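Local coordinates for protein acylneuraminate lyase (Mycoplasma synoviae, PDB 4N4P) that belongs to the dihydrodipicolinate synthetase family of lyases and folds as a TIM barrel, present here as an assembly of four chains, at residues A[13-17]-A[29-33]; A[49-53]-A[254-258]; A[95-99]-A[128-134]. Residue numbers count along the deposited sequence, not the author numbering.

Interactions 1 and 2 adjoin each other in the buried part of the barrel, their centres about 9 Å apart: Lys258 NZ of interaction 2 lies 2.6 Å from Thr16 O of interaction 1, and Gly52 O lies 2.7 Å from Thr16 OG1. Interaction 1 is wholly apolar between its segments, whereas interaction 2 adds a buried salt bridge to a methionine contact and reaches a second subunit. Interaction 3 stands apart, its centre about 23 Å from that of interaction 1 and about 25 Å from that of interaction 2. It joins neighbouring outer helices, with an alanine-rich interior and exposed lysines that bind backbone carbonyls.

Interaction 1. Residues A[13-17]-A[29-33]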
loop_
_atom_site.group_PDB
_atom_site.type_symbol
_atom_site.label_atom_id
_atom_site.label_comp_id
_atom_site.label_asym_id
_atom_site.label_seq_id
_atom_site.Cartn_x
_atom_site.Cartn_y
_atom_site.Cartn_z
ATOM N N ALA A 13 3.233 -18.129 -22.060
ATOM C CA ALA A 13 3.158 -16.775 -22.596
ATOM C C ALA A 13 4.416 -16.560 -23.432
ATOM O O ALA A 13 5.504 -16.263 -22.913
ATOM C CB ALA A 13 3.053 -15.756 -21.471
ATOM N N MET A 14 4.265 -16.769 -24.726
ATOM C CA MET A 14 5.398 -16.898 -25.639
ATOM C C MET A 14 6.262 -15.652 -25.681
ATOM O O MET A 14 5.742 -14.567 -25.762
ATOM C CB MET A 14 4.890 -17.156 -27.058
ATOM C CG MET A 14 5.991 -17.714 -27.964
ATOM S SD MET A 14 5.407 -17.852 -29.648
ATOM C CE MET A 14 5.586 -16.182 -30.235
ATOM N N VAL A 15 7.577 -15.847 -25.632
ATOM C CA VAL A 15 8.530 -14.766 -25.872
ATOM C C VAL A 15 8.515 -14.403 -27.362
ATOM O O VAL A 15 8.240 -15.254 -28.213
ATOM C CB VAL A 15 9.956 -15.149 -25.400
ATOM C CG1 VAL A 15 9.945 -15.354 -23.885
ATOM C CG2 VAL A 15 10.477 -16.425 -26.120
ATOM N N THR A 16 8.826 -13.152 -27.664
ATOM C CA THR A 16 8.950 -12.704 -29.060
ATOM C C THR A 16 10.432 -12.545 -29.469
ATOM O O THR A 16 11.107 -11.664 -28.968
ATOM C CB THR A 16 8.147 -11.383 -29.311
ATOM O OG1 THR A 16 6.792 -11.549 -28.866
ATOM C CG2 THR A 16 8.139 -11.041 -30.814
ATOM N N PRO A 17 10.943 -13.403 -30.382
ATOM C CA PRO A 17 12.350 -13.271 -30.752
ATOM C C PRO A 17 12.708 -11.972 -31.463
ATOM O O PRO A 17 12.046 -11.571 -32.420
ATOM C CB PRO A 17 12.575 -14.475 -31.676
ATOM C CG PRO A 17 11.623 -15.483 -31.125
ATOM C CD PRO A 17 10.379 -14.641 -30.943
ATOM N N VAL A 29 10.480 -16.761 -34.529
ATOM C CA VAL A 29 9.098 -16.974 -34.063
ATOM C C VAL A 29 8.687 -18.421 -34.364
ATOM O O VAL A 29 8.161 -19.138 -33.502
ATOM C CB VAL A 29 8.110 -15.965 -34.698
ATOM C CG1 VAL A 29 6.665 -16.338 -34.349
ATOM C CG2 VAL A 29 8.438 -14.541 -34.251
ATOM N N LYS A 30 8.987 -18.889 -35.579
ATOM C CA LYS A 30 8.611 -20.247 -35.943
ATOM C C LYS A 30 9.352 -21.293 -35.113
ATOM O O LYS A 30 8.753 -22.292 -34.692
ATOM C CB LYS A 30 8.801 -20.511 -37.445
ATOM C CG LYS A 30 8.262 -19.407 -38.382
ATOM C CD LYS A 30 6.828 -19.699 -38.815
ATOM C CE LYS A 30 6.356 -18.828 -39.950
ATOM N NZ LYS A 30 6.111 -19.540 -41.260
ATOM N N GLU A 31 10.640 -21.064 -34.846
ATOM C CA GLU A 31 11.400 -22.030 -34.039
ATOM C C GLU A 31 10.884 -22.079 -32.598
ATOM O O GLU A 31 10.832 -23.140 -32.005
ATOM C CB GLU A 31 12.895 -21.709 -34.016
ATOM C CG GLU A 31 13.597 -21.883 -35.369
ATOM C CD GLU A 31 15.111 -21.853 -35.233
ATOM O OE1 GLU A 31 15.653 -22.258 -34.169
ATOM O OE2 GLU A 31 15.768 -21.430 -36.211
ATOM N N VAL A 32 10.543 -20.930 -32.031
ATOM C CA VAL A 32 9.991 -20.924 -30.672
ATOM C C VAL A 32 8.670 -21.697 -30.638
ATOM O O VAL A 32 8.429 -22.459 -29.719
ATOM C CB VAL A 32 9.802 -19.492 -30.146
ATOM C CG1 VAL A 32 8.861 -19.448 -28.931
ATOM C CG2 VAL A 32 11.185 -18.887 -29.822
ATOM N N VAL A 33 7.800 -21.465 -31.622
ATOM C CA VAL A 33 6.519 -22.201 -31.676
ATOM C C VAL A 33 6.770 -23.711 -31.721
ATOM O O VAL A 33 6.197 -24.474 -30.927
ATOM C CB VAL A 33 5.599 -21.717 -32.842
ATOM C CG1 VAL A 33 4.330 -22.637 -32.995
ATOM C CG2 VAL A 33 5.164 -20.276 -32.621
#
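Residues 13-17 run in an extended conformation away from strand 9-12, while residues 29-33 form a turn and more of helix 26-39, with Val33 N hydrogen-bonded to Val29 O at 3.0 Å. The two segments run in opposing senses: Met14 CA lies 7.9 Å from Val32 CA, and the gap narrows to 5.9 Å between Pro17 CA and Val29 CA. Met14 and Pro17 direct their CA-to-CB bonds toward the helix, Thr16 directs its bond away, and Val15 stands sideways. Val29, Val32 and Val33, spaced i, i+3 and i+4, supply the apolar helix face that meets them. This is the first beta-alpha unit of the TIM barrel, in which the helix returns alongside the chain that has just left the strand. Met14, with chi1 and chi2 both t, extends to this face: its CG is 3.5 Å from Val32 CG1 and its SD 3.8 Å from Val33 CG2, while chi3 in p places CE 4.3 Å from Val29 CG1. Val69 of helix 59-73 and Ile45 of strand 44-47 also pack on Met14. Further along, Pro17 sets its ring against the helix, with CD 3.8 Å from Val29 CG2 and CG 3.7 Å from Val32 CG2, so that Val32 meets both Met14 and Pro17. Val15 makes a looser approach, CG2 to Val32 CG1 being 4.4 Å, and its carbonyl oxygen is buried without a polar partner in the model. Turned from the helix, Thr16 hydrogen-bonds through OG1 to Gly52 O and through its carbonyl to Lys258 NZ.

Interaction 2. Residues A[49-53]-A[254-258]; sequences GSTGE and MQSLK
Met254 lays its side chain over the turn at Ser50 and Thr51, CG 3.2 Å from Thr51 O, SD 4.0 Å from Thr51 CG2 and CE 3.9 Å from Ser50 O. Rotamers m, p, p for chi1 to chi3 curl it against that backbone, and the closest CA atoms are those of Thr51 and Met254, 6.6 Å apart. Residues 254-258 are regular helix, with Lys258 N hydrogen-bonded to Met254 O at 2.9 Å. Residues 49-53 form a compact turn: Ser50 and Thr51 take phi/psi of -51/-43 and -69/-23, Gly52 takes -87/12, and Glu53 is left-handed at 54/40, its N hydrogen-bonded to Ser50 O at 3.0 Å. The sequence GSTGE, in the loop after strand 44-47, fits the Gly-X-X-Gly-Glu signature of this TIM-barrel family, which in relatives forms part of the active-site pocket. Glu53 (chi1 m, chi2 t) points toward the helix and forms a salt bridge from OE2 to Lys258 NZ at 2.7 Å. Lys258 reaches it fully stretched, m then t, t, t, and also hydrogen-bonds to Thr16 O and Tyr270 O; Glu53 OE1 accepts from Arg272 N. Thr51 CG2 rests 4.0 Å from Leu257 CD1. From the second subunit, Tyr113 OH hydrogen-bonds to Ser50 OG and Tyr114 OH to Ser50 O, the latter tyrosine also packing on Met254.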
loop_
_atom_site.group_PDB
_atom_site.type_symbol
_atom_site.label_atom_id
_atom_site.label_comp_id
_atom_site.label_asym_id
_atom_site.label_seq_id
_atom_site.Cartn_x
_atom_site.Cartn_y
_atom_site.Cartn_z
ATOM N N GLY A 49 1.690 -11.101 -25.270
ATOM C CA GLY A 49 1.302 -10.568 -23.974
ATOM C C GLY A 49 2.538 -9.868 -23.413
ATOM O O GLY A 49 3.503 -9.638 -24.148
ATOM N N SER A 50 2.499 -9.522 -22.120
ATOM C CA SER A 50 3.656 -8.872 -21.460
ATOM C C SER A 50 4.964 -9.634 -21.695
ATOM O O SER A 50 6.004 -9.028 -21.963
ATOM C CB SER A 50 3.402 -8.749 -19.952
ATOM O OG SER A 50 2.227 -7.986 -19.763
ATOM N N THR A 51 4.914 -10.958 -21.584
ATOM C CA THR A 51 6.106 -11.788 -21.723
ATOM C C THR A 51 6.600 -11.786 -23.155
ATOM O O THR A 51 7.776 -12.035 -23.412
ATOM C CB THR A 51 5.845 -13.250 -21.268
ATOM O OG1 THR A 51 5.212 -13.215 -19.977
ATOM C CG2 THR A 51 7.160 -14.000 -21.163
ATOM N N GLY A 52 5.686 -11.487 -24.076
ATOM C CA GLY A 52 6.016 -11.319 -25.504
ATOM C C GLY A 52 6.466 -9.908 -25.875
ATOM O O GLY A 52 6.575 -9.587 -27.050
ATOM N N GLU A 53 6.748 -9.081 -24.861
ATOM C CA GLU A 53 7.219 -7.719 -25.059
ATOM C C GLU A 53 6.302 -6.896 -25.965
ATOM O O GLU A 53 6.780 -6.110 -26.792
ATOM C CB GLU A 53 8.670 -7.742 -25.595
ATOM C CG GLU A 53 9.638 -8.281 -24.528
ATOM C CD GLU A 53 11.035 -8.569 -25.077
ATOM O OE1 GLU A 53 11.784 -7.611 -25.305
ATOM O OE2 GLU A 53 11.388 -9.747 -25.250
ATOM N N MET A 254 12.584 -12.344 -19.311
ATOM C CA MET A 254 12.583 -12.619 -20.767
ATOM C C MET A 254 13.983 -12.965 -21.284
ATOM O O MET A 254 14.134 -13.863 -22.133
ATOM C CB MET A 254 11.964 -11.460 -21.552
ATOM C CG MET A 254 10.430 -11.562 -21.623
ATOM S SD MET A 254 9.648 -10.998 -20.109
ATOM C CE MET A 254 9.665 -9.243 -20.519
ATOM N N GLN A 255 14.999 -12.278 -20.746
ATOM C CA GLN A 255 16.392 -12.569 -21.116
ATOM C C GLN A 255 16.746 -14.008 -20.758
ATOM O O GLN A 255 17.437 -14.681 -21.523
ATOM C CB GLN A 255 17.369 -11.635 -20.392
ATOM C CG GLN A 255 17.168 -10.134 -20.700
ATOM C CD GLN A 255 16.284 -9.444 -19.673
ATOM O OE1 GLN A 255 15.296 -10.020 -19.218
ATOM N NE2 GLN A 255 16.641 -8.196 -19.294
ATOM N N SER A 256 16.278 -14.456 -19.590
ATOM C CA SER A 256 16.560 -15.803 -19.112
ATOM C C SER A 256 15.829 -16.853 -19.931
ATOM O O SER A 256 16.419 -17.883 -20.310
ATOM C CB SER A 256 16.151 -15.932 -17.647
ATOM O OG SER A 256 16.951 -15.095 -16.837
ATOM N N LEU A 257 14.548 -16.614 -20.187
ATOM C CA LEU A 257 13.783 -17.556 -21.032
ATOM C C LEU A 257 14.443 -17.688 -22.414
ATOM O O LEU A 257 14.626 -18.790 -22.933
ATOM C CB LEU A 257 12.322 -17.125 -21.180
ATOM C CG LEU A 257 11.469 -17.162 -19.898
ATOM C CD1 LEU A 257 10.059 -16.544 -20.187
ATOM C CD2 LEU A 257 11.344 -18.584 -19.393
ATOM N N LYS A 258 14.801 -16.553 -23.005
ATOM C CA LYS A 258 15.398 -16.582 -24.345
ATOM C C LYS A 258 16.741 -17.295 -24.321
ATOM O O LYS A 258 17.008 -18.134 -25.179
ATOM C CB LYS A 258 15.495 -15.167 -24.930
ATOM C CG LYS A 258 14.124 -14.682 -25.470
ATOM C CD LYS A 258 14.132 -13.209 -25.828
ATOM C CE LYS A 258 12.726 -12.778 -26.288
ATOM N NZ LYS A 258 12.675 -11.378 -26.912
#

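Interaction 3. Residues A[95-99]-A[128-134]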
loop_
_atom_site.group_PDB
_atom_site.type_symbol
_atom_site.label_atom_id
_atom_site.label_comp_id
_atom_site.label_asym_id
_atom_site.label_seq_id
_atom_site.Cartn_x
_atom_site.Cartn_y
_atom_site.Cartn_z
ATOM N N ALA A 95 -7.966 -7.869 -33.557
ATOM C CA ALA A 95 -9.077 -8.816 -33.287
ATOM C C ALA A 95 -9.578 -9.439 -34.582
ATOM O O ALA A 95 -9.808 -10.650 -34.654
ATOM C CB ALA A 95 -10.230 -8.133 -32.530
ATOM N N LYS A 96 -9.724 -8.616 -35.620
ATOM C CA LYS A 96 -10.135 -9.131 -36.940
ATOM C C LYS A 96 -9.110 -10.059 -37.542
ATOM O O LYS A 96 -9.465 -11.094 -38.126
ATOM C CB LYS A 96 -10.411 -7.970 -37.922
ATOM C CG LYS A 96 -11.607 -7.148 -37.557
ATOM C CD LYS A 96 -11.788 -5.973 -38.536
ATOM C CE LYS A 96 -12.679 -4.861 -37.973
ATOM N NZ LYS A 96 -14.134 -5.208 -37.871
ATOM N N LEU A 97 -7.827 -9.709 -37.405
ATOM C CA LEU A 97 -6.759 -10.578 -37.890
ATOM C C LEU A 97 -6.723 -11.916 -37.143
ATOM O O LEU A 97 -6.547 -12.955 -37.773
ATOM C CB LEU A 97 -5.378 -9.894 -37.799
ATOM C CG LEU A 97 -4.186 -10.675 -38.359
ATOM C CD1 LEU A 97 -4.351 -11.022 -39.846
ATOM C CD2 LEU A 97 -2.853 -9.932 -38.125
ATOM N N ALA A 98 -6.852 -11.877 -35.811
ATOM C CA ALA A 98 -6.890 -13.093 -35.008
ATOM C C ALA A 98 -7.984 -14.033 -35.523
ATOM O O ALA A 98 -7.791 -15.234 -35.615
ATOM C CB ALA A 98 -7.138 -12.762 -33.533
ATOM N N LYS A 99 -9.128 -13.461 -35.867
ATOM C CA LYS A 99 -10.246 -14.283 -36.327
ATOM C C LYS A 99 -9.942 -14.876 -37.714
ATOM O O LYS A 99 -10.173 -16.068 -37.967
ATOM C CB LYS A 99 -11.513 -13.439 -36.364
ATOM C CG LYS A 99 -12.720 -14.141 -37.046
ATOM C CD LYS A 99 -13.126 -15.398 -36.315
ATOM C CE LYS A 99 -14.411 -16.016 -36.939
ATOM N NZ LYS A 99 -15.609 -15.152 -36.677
ATOM N N ILE A 128 -13.887 -3.362 -28.539
ATOM C CA ILE A 128 -13.136 -4.488 -29.110
ATOM C C ILE A 128 -14.099 -5.609 -29.547
ATOM O O ILE A 128 -13.919 -6.219 -30.588
ATOM C CB ILE A 128 -12.055 -5.058 -28.147
ATOM C CG1 ILE A 128 -11.105 -3.948 -27.685
ATOM C CG2 ILE A 128 -11.258 -6.211 -28.846
ATOM C CD1 ILE A 128 -10.234 -4.334 -26.453
ATOM N N SER A 129 -15.138 -5.843 -28.758
ATOM C CA SER A 129 -16.103 -6.922 -29.032
ATOM C C SER A 129 -16.837 -6.762 -30.362
ATOM O O SER A 129 -17.172 -7.742 -31.002
ATOM C CB SER A 129 -17.134 -6.994 -27.909
ATOM O OG SER A 129 -18.062 -5.921 -28.000
ATOM N N LYS A 130 -17.094 -5.526 -30.768
ATOM C CA LYS A 130 -17.799 -5.281 -32.032
ATOM C C LYS A 130 -16.966 -5.633 -33.256
ATOM O O LYS A 130 -17.510 -5.828 -34.343
ATOM C CB LYS A 130 -18.238 -3.827 -32.111
ATOM C CG LYS A 130 -19.660 -3.563 -31.654
ATOM C CD LYS A 130 -19.772 -3.352 -30.179
ATOM C CE LYS A 130 -20.928 -2.406 -29.855
ATOM N NZ LYS A 130 -21.058 -2.266 -28.370
ATOM N N ALA A 131 -15.642 -5.715 -33.090
ATOM C CA ALA A 131 -14.726 -5.873 -34.225
ATOM C C ALA A 131 -14.785 -7.235 -34.915
ATOM O O ALA A 131 -14.599 -7.326 -36.132
ATOM C CB ALA A 131 -13.277 -5.572 -33.788
ATOM N N ALA A 132 -15.001 -8.295 -34.143
ATOM C CA ALA A 132 -14.940 -9.655 -34.675
ATOM C C ALA A 132 -15.580 -10.600 -33.693
ATOM O O ALA A 132 -15.566 -10.361 -32.482
ATOM C CB ALA A 132 -13.491 -10.091 -34.925
ATOM N N ASP A 133 -16.146 -11.667 -34.237
ATOM C CA ASP A 133 -16.751 -12.716 -33.440
ATOM C C ASP A 133 -15.710 -13.778 -33.134
ATOM O O ASP A 133 -15.483 -14.727 -33.896
ATOM C CB ASP A 133 -17.982 -13.275 -34.160
ATOM C CG ASP A 133 -19.146 -12.281 -34.164
ATOM O OD1 ASP A 133 -19.159 -11.313 -33.350
ATOM O OD2 ASP A 133 -20.062 -12.466 -34.998
ATOM N N ILE A 134 -15.043 -13.571 -32.007
ATOM C CA ILE A 134 -13.975 -14.440 -31.552
ATOM C C ILE A 134 -14.004 -14.327 -30.020
ATOM O O ILE A 134 -14.267 -13.261 -29.480
ATOM C CB ILE A 134 -12.594 -14.055 -32.183
ATOM C CG1 ILE A 134 -11.490 -15.028 -31.718
ATOM C CG2 ILE A 134 -12.263 -12.569 -31.881
ATOM C CD1 ILE A 134 -10.117 -14.879 -32.464
HETATM O O HOH W 1 -16.100 -12.254 -37.217
#
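Two lysine ammonium groups of helix 88-100 hydrogen-bond to backbone carbonyls of the facing segment: Lys96 NZ to Ala131 O and Lys99 NZ to Asp133 O, both at 2.8 Å. A water accepts from Lys99 NZ and from Asp133 N, each at 3.0 Å, and so bridges the same two residues a second time. The side chain of Asp133 instead pairs with Lys161. Inside these lysine hydrogen bonds, alanines allow close approach, with Lys96 CA 5.3 Å from Ala132 CA. Ala132 CB sits 3.7 Å from Ala95 O, and Ala95 CB meets Ala131 CB at 4.2 Å and Ile128 CG2 at 4.3 Å. Deeper, Ile134 brings CD1 to 3.8 Å from Ala98 CB, next to Ile106 of strand 105-108. The contact thus joins successive outer helices of the barrel where the chain turns from helix 118-131 toward strand 136-139. Because both lysines bind main-chain oxygens, the polar part of the contact depends on the backbone path at residues 131-133 and not on acidic side chains there.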